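PDB 4O8S: putative from Helicobacter pylori, which probably acts as a nucleotidyltransferase, belonging to the AbiEii family of the nucleotidyltransferase superfamily, whose members include toxins of type IV toxin-antitoxin systems. Local coordinates for residues A[23-28]-A[121-125]; A[134-139]-A[171-175]. One frame throughout, in Å; residues are numbered along the deposited sequence.

In the fold
The two contacts lie in series along the chain: contact 1 closes at residue 125 before contact 2 opens at 134. Their centres are 23 Å apart and their nearest atoms about 10 Å, so they do not touch. What joins them is the chain itself, since strand 121-124 runs almost directly into helix 126-139, whose C-terminal part, 134-139, enters contact 2. Contact 1 belongs to the sheet-bearing part of the protein, where strand 26-27 also pairs with strand 46-50 of the mixed sheet. Contact 2 belongs to the all-helical part that follows. Helix 126-139 therefore leads from the nucleotidyltransferase-type sheet region into the helical half, with one contact near each end.

Contact 1: A[23-28]-A[121-125]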
loop_
_atom_site.group_PDB
_atom_site.type_symbol
_atom_site.label_atom_id
_atom_site.label_comp_id
_atom_site.label_asym_id
_atom_site.label_seq_id
_atom_site.Cartn_x
_atom_site.Cartn_y
_atom_site.Cartn_z
ATOM N N THR A 23 -5.999 -14.164 12.592
ATOM C CA THR A 23 -4.780 -14.871 12.177
ATOM C C THR A 23 -3.592 -13.922 12.327
ATOM O O THR A 23 -3.783 -12.759 12.695
ATOM C CB THR A 23 -4.873 -15.312 10.717
ATOM O OG1 THR A 23 -4.669 -14.170 9.877
ATOM C CG2 THR A 23 -6.236 -15.945 10.429
ATOM N N PRO A 24 -2.359 -14.399 12.059
ATOM C CA PRO A 24 -1.267 -13.422 12.174
ATOM C C PRO A 24 -1.022 -12.623 10.884
ATOM O O PRO A 24 -0.032 -11.891 10.821
ATOM C CB PRO A 24 -0.037 -14.298 12.480
ATOM C CG PRO A 24 -0.584 -15.698 12.767
ATOM C CD PRO A 24 -1.841 -15.780 11.971
HETATM N N MSE A 25 -1.890 -12.776 9.886
HETATM C CA MSE A 25 -1.775 -12.042 8.617
HETATM C C MSE A 25 -1.844 -10.519 8.816
HETATM O O MSE A 25 -2.743 -10.026 9.485
HETATM C CB MSE A 25 -2.912 -12.455 7.684
HETATM C CG MSE A 25 -2.867 -13.908 7.291
HETATM SE SE MSE A 25 -1.757 -14.148 5.658
HETATM C CE MSE A 25 -3.081 -13.776 4.303
ATOM N N VAL A 26 -0.911 -9.786 8.210
ATOM C CA VAL A 26 -0.886 -8.326 8.287
ATOM C C VAL A 26 -0.941 -7.739 6.879
ATOM O O VAL A 26 -0.024 -7.985 6.063
ATOM C CB VAL A 26 0.417 -7.834 8.940
ATOM C CG1 VAL A 26 0.389 -6.285 9.124
ATOM C CG2 VAL A 26 0.666 -8.573 10.265
ATOM N N LEU A 27 -2.001 -6.984 6.585
ATOM C CA LEU A 27 -2.142 -6.288 5.294
ATOM C C LEU A 27 -1.131 -5.160 5.209
ATOM O O LEU A 27 -0.958 -4.394 6.166
ATOM C CB LEU A 27 -3.550 -5.713 5.144
ATOM C CG LEU A 27 -4.023 -5.113 3.810
ATOM C CD1 LEU A 27 -4.239 -6.214 2.765
ATOM C CD2 LEU A 27 -5.317 -4.294 4.022
ATOM N N LYS A 28 -0.446 -5.055 4.069
ATOM C CA LYS A 28 0.527 -4.004 3.876
ATOM C C LYS A 28 0.314 -3.333 2.527
ATOM O O LYS A 28 -0.702 -3.545 1.866
ATOM C CB LYS A 28 1.952 -4.563 3.956
ATOM C CG LYS A 28 2.211 -5.664 2.923
ATOM C CD LYS A 28 3.662 -6.160 2.982
ATOM C CE LYS A 28 3.863 -7.299 1.959
ATOM N NZ LYS A 28 5.262 -7.802 1.983
HETATM N N MSE A 121 -9.346 -4.739 11.106
HETATM C CA MSE A 121 -8.377 -5.301 10.162
HETATM C C MSE A 121 -6.951 -5.100 10.634
HETATM O O MSE A 121 -6.581 -3.984 11.017
HETATM C CB MSE A 121 -8.542 -4.631 8.798
HETATM C CG MSE A 121 -9.906 -4.830 8.192
HETATM SE SE MSE A 121 -10.054 -3.860 6.449
HETATM C CE MSE A 121 -10.332 -2.043 7.146
ATOM N N ARG A 122 -6.158 -6.172 10.602
ATOM C CA ARG A 122 -4.738 -6.104 10.950
ATOM C C ARG A 122 -3.946 -5.509 9.781
ATOM O O ARG A 122 -3.952 -6.051 8.657
ATOM C CB ARG A 122 -4.207 -7.502 11.283
ATOM C CG ARG A 122 -4.825 -8.124 12.551
ATOM C CD ARG A 122 -4.463 -9.617 12.690
ATOM N NE ARG A 122 -3.048 -9.899 12.428
ATOM C CZ ARG A 122 -2.074 -9.747 13.323
ATOM N NH1 ARG A 122 -2.353 -9.299 14.544
ATOM N NH2 ARG A 122 -0.816 -10.037 13.006
ATOM N N ILE A 123 -3.281 -4.387 10.029
ATOM C CA ILE A 123 -2.671 -3.612 8.957
ATOM C C ILE A 123 -1.309 -3.119 9.430
ATOM O O ILE A 123 -1.122 -2.849 10.627
ATOM C CB ILE A 123 -3.580 -2.406 8.579
ATOM C CG1 ILE A 123 -4.934 -2.897 8.056
ATOM C CG2 ILE A 123 -2.956 -1.535 7.512
ATOM C CD1 ILE A 123 -5.759 -1.787 7.357
ATOM N N ALA A 124 -0.358 -3.004 8.501
ATOM C CA ALA A 124 0.994 -2.539 8.823
ATOM C C ALA A 124 0.953 -1.081 9.274
ATOM O O ALA A 124 0.087 -0.310 8.817
ATOM C CB ALA A 124 1.898 -2.656 7.595
ATOM N N LYS A 125 1.903 -0.682 10.116
ATOM C CA LYS A 125 2.002 0.725 10.510
ATOM C C LYS A 125 2.484 1.590 9.356
ATOM O O LYS A 125 3.193 1.116 8.455
ATOM C CB LYS A 125 2.940 0.908 11.710
ATOM C CG LYS A 125 2.470 0.208 12.978
ATOM C CD LYS A 125 3.511 0.354 14.082
ATOM C CE LYS A 125 2.946 -0.097 15.433
ATOM N NZ LYS A 125 3.951 0.054 16.538
HETATM O O HOH W 1 -4.692 -8.634 7.878
#
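Thr23 opens the segment with an ST turn: its OG1 accepts from Met25 N at 3.1 Å and also bonds to Leu20. The turn presents successive carbonyls to Arg122, whose NH2 donates to Pro24 O and whose NE donates to Met25 O, both at 3.0 Å, while Thr23 O lies over one face of the guanidinium. NH1 of the same arginine forms a salt bridge with Glu112. A water links Met25 O (2.9 Å) to Arg122 O (2.8 Å). Val26 then lays CG1 against Ala124, 3.4 Å from its N. At Leu27 the backbones bridge in parallel: Leu27 N donates to Arg122 O at 3.0 Å, and Ala124 N returns to Leu27 O at 2.8 Å, straddling Ile123. Lys28 touches Ala124 through CB, but its amine turns to Asp49. Because strand 26-27 also pairs antiparallel with strand 46-50, this single parallel bridge ties the 115-124 beta hairpin to the edge of the mixed sheet of a nucleotidyltransferase-like alpha/beta fold.

Contact 2: A[134-139]-A[171-175]; sequences LCACFD and RLKDF
Two helical segments, 134-139 and 171-175, cross at +42° with axes 10.2 Å apart at closest approach, both running broadly the same way. Leu134 faces Leu172 (CA-CA 7.1 Å) and Phe138 faces Phe175 (6.2 Å). The first helix widens into a pi-type turn at 135-139, where Asp139 N bonds to Leu134 O at 3.1 Å. Leu134 (m, t) pushes CD2 into the hollow beside Leu172 and Phe175, 4.1 Å from Leu172 CA and 4.5 Å from Phe175 CB. Phe138, chi1 t, reaches over to the second helix, its ring edge at Asp174 (CZ to Asp174 CG 3.5 Å), whose carboxylate is salt-bridged to Lys177; Phe175 CB sits over the Phe138 face, 4.0 Å from the centroid, a CH-pi contact. Phe175, also chi1 t, turns its edge toward that face in an offset edge-to-face pair (centroids 6.0 Å, planes 60°). Cys137 SG lies over the Phe175 ring face, 4.0 Å from its centroid, a sulfur-aromatic contact. Flanking these interleaved apolar side chains, Arg171 (m, t, p) makes a bidentate salt bridge to Asp139 (chi1 p), NE to OD2 at 2.7 Å and NH2 to OD1 at 2.9 Å, its guanidinium over Leu134 CB; NH1 pairs with Asp131. This oblique helix pair belongs to the protein's helical part: Leu153 of helix 147-159 meets Leu134, Cys137 and Phe175, Tyr186 of helix 179-192 touches Cys137 and Phe175, and Leu209 of helix 202-231 packs on Leu172 and Phe175.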
loop_
_atom_site.group_PDB
_atom_site.type_symbol
_atom_site.label_atom_id
_atom_site.label_comp_id
_atom_site.label_asym_id
_atom_site.label_seq_id
_atom_site.Cartn_x
_atom_site.Cartn_y
_atom_site.Cartn_z
ATOM N N LEU A 134 9.658 3.526 -0.306
ATOM C CA LEU A 134 10.933 4.123 -0.689
ATOM C C LEU A 134 11.902 3.075 -1.236
ATOM O O LEU A 134 12.610 3.339 -2.211
ATOM C CB LEU A 134 11.548 4.879 0.484
ATOM C CG LEU A 134 10.815 6.192 0.792
ATOM C CD1 LEU A 134 11.220 6.746 2.146
ATOM C CD2 LEU A 134 11.081 7.208 -0.306
ATOM N N CYS A 135 11.919 1.889 -0.623
ATOM C CA CYS A 135 12.742 0.790 -1.124
ATOM C C CYS A 135 12.352 0.452 -2.554
ATOM O O CYS A 135 13.205 0.355 -3.435
ATOM C CB CYS A 135 12.584 -0.450 -0.243
ATOM S SG CYS A 135 13.397 -0.303 1.348
ATOM N N ALA A 136 11.052 0.311 -2.788
ATOM C CA ALA A 136 10.555 -0.130 -4.082
ATOM C C ALA A 136 10.759 0.880 -5.199
ATOM O O ALA A 136 10.910 0.501 -6.354
ATOM C CB ALA A 136 9.067 -0.512 -3.990
ATOM N N CYS A 137 10.715 2.168 -4.888
ATOM C CA CYS A 137 10.790 3.148 -5.964
ATOM C C CYS A 137 12.090 3.931 -5.968
ATOM O O CYS A 137 12.353 4.667 -6.917
ATOM C CB CYS A 137 9.603 4.114 -5.919
ATOM S SG CYS A 137 9.738 5.389 -4.632
ATOM N N PHE A 138 12.918 3.765 -4.937
ATOM C CA PHE A 138 14.112 4.597 -4.842
ATOM C C PHE A 138 15.442 3.925 -4.442
ATOM O O PHE A 138 16.420 4.028 -5.179
ATOM C CB PHE A 138 13.833 5.807 -3.946
ATOM C CG PHE A 138 15.024 6.677 -3.731
ATOM C CD1 PHE A 138 15.689 7.258 -4.812
ATOM C CD2 PHE A 138 15.491 6.919 -2.450
ATOM C CE1 PHE A 138 16.810 8.067 -4.609
ATOM C CE2 PHE A 138 16.606 7.727 -2.235
ATOM C CZ PHE A 138 17.266 8.302 -3.316
ATOM N N ASP A 139 15.506 3.262 -3.288
ATOM C CA ASP A 139 16.812 2.789 -2.796
ATOM C C ASP A 139 16.897 1.315 -2.376
ATOM O O ASP A 139 17.836 0.913 -1.677
ATOM C CB ASP A 139 17.306 3.675 -1.651
ATOM C CG ASP A 139 16.293 3.787 -0.516
ATOM O OD1 ASP A 139 15.313 3.004 -0.491
ATOM O OD2 ASP A 139 16.479 4.658 0.360
ATOM N N ARG A 171 15.539 10.193 2.940
ATOM C CA ARG A 171 15.390 9.395 1.728
ATOM C C ARG A 171 14.312 9.973 0.809
ATOM O O ARG A 171 14.462 9.973 -0.416
ATOM C CB ARG A 171 15.067 7.937 2.084
ATOM C CG ARG A 171 16.157 7.242 2.924
ATOM C CD ARG A 171 15.611 6.010 3.659
ATOM N NE ARG A 171 15.204 4.945 2.738
ATOM C CZ ARG A 171 14.425 3.917 3.077
ATOM N NH1 ARG A 171 13.958 3.806 4.319
ATOM N NH2 ARG A 171 14.103 2.996 2.173
ATOM N N LEU A 172 13.227 10.469 1.400
ATOM C CA LEU A 172 12.131 11.033 0.614
ATOM C C LEU A 172 12.615 12.279 -0.116
ATOM O O LEU A 172 12.299 12.471 -1.292
ATOM C CB LEU A 172 10.952 11.390 1.511
ATOM C CG LEU A 172 9.732 11.983 0.800
ATOM C CD1 LEU A 172 8.999 10.915 -0.004
ATOM C CD2 LEU A 172 8.803 12.641 1.811
ATOM N N LYS A 173 13.390 13.103 0.594
ATOM C CA LYS A 173 14.024 14.297 0.037
ATOM C C LYS A 173 14.943 13.931 -1.120
ATOM O O LYS A 173 14.888 14.547 -2.187
ATOM C CB LYS A 173 14.807 15.033 1.133
ATOM C CG LYS A 173 15.395 16.379 0.719
ATOM C CD LYS A 173 16.070 17.078 1.902
ATOM C CE LYS A 173 16.807 18.342 1.454
ATOM N NZ LYS A 173 17.400 19.113 2.594
ATOM N N ASP A 174 15.775 12.912 -0.909
ATOM C CA ASP A 174 16.690 12.424 -1.933
ATOM C C ASP A 174 15.913 11.983 -3.177
ATOM O O ASP A 174 16.275 12.315 -4.308
ATOM C CB ASP A 174 17.498 11.255 -1.366
ATOM C CG ASP A 174 18.868 11.105 -2.013
ATOM O OD1 ASP A 174 19.008 11.353 -3.236
ATOM O OD2 ASP A 174 19.812 10.722 -1.285
ATOM N N PHE A 175 14.830 11.246 -2.951
ATOM C CA PHE A 175 13.996 10.725 -4.034
ATOM C C PHE A 175 13.327 11.837 -4.839
ATOM O O PHE A 175 13.135 11.702 -6.044
ATOM C CB PHE A 175 12.920 9.798 -3.446
ATOM C CG PHE A 175 11.778 9.490 -4.391
ATOM C CD1 PHE A 175 11.974 8.684 -5.510
ATOM C CD2 PHE A 175 10.493 9.979 -4.135
ATOM C CE1 PHE A 175 10.912 8.378 -6.381
ATOM C CE2 PHE A 175 9.416 9.680 -4.994
ATOM C CZ PHE A 175 9.631 8.879 -6.125
#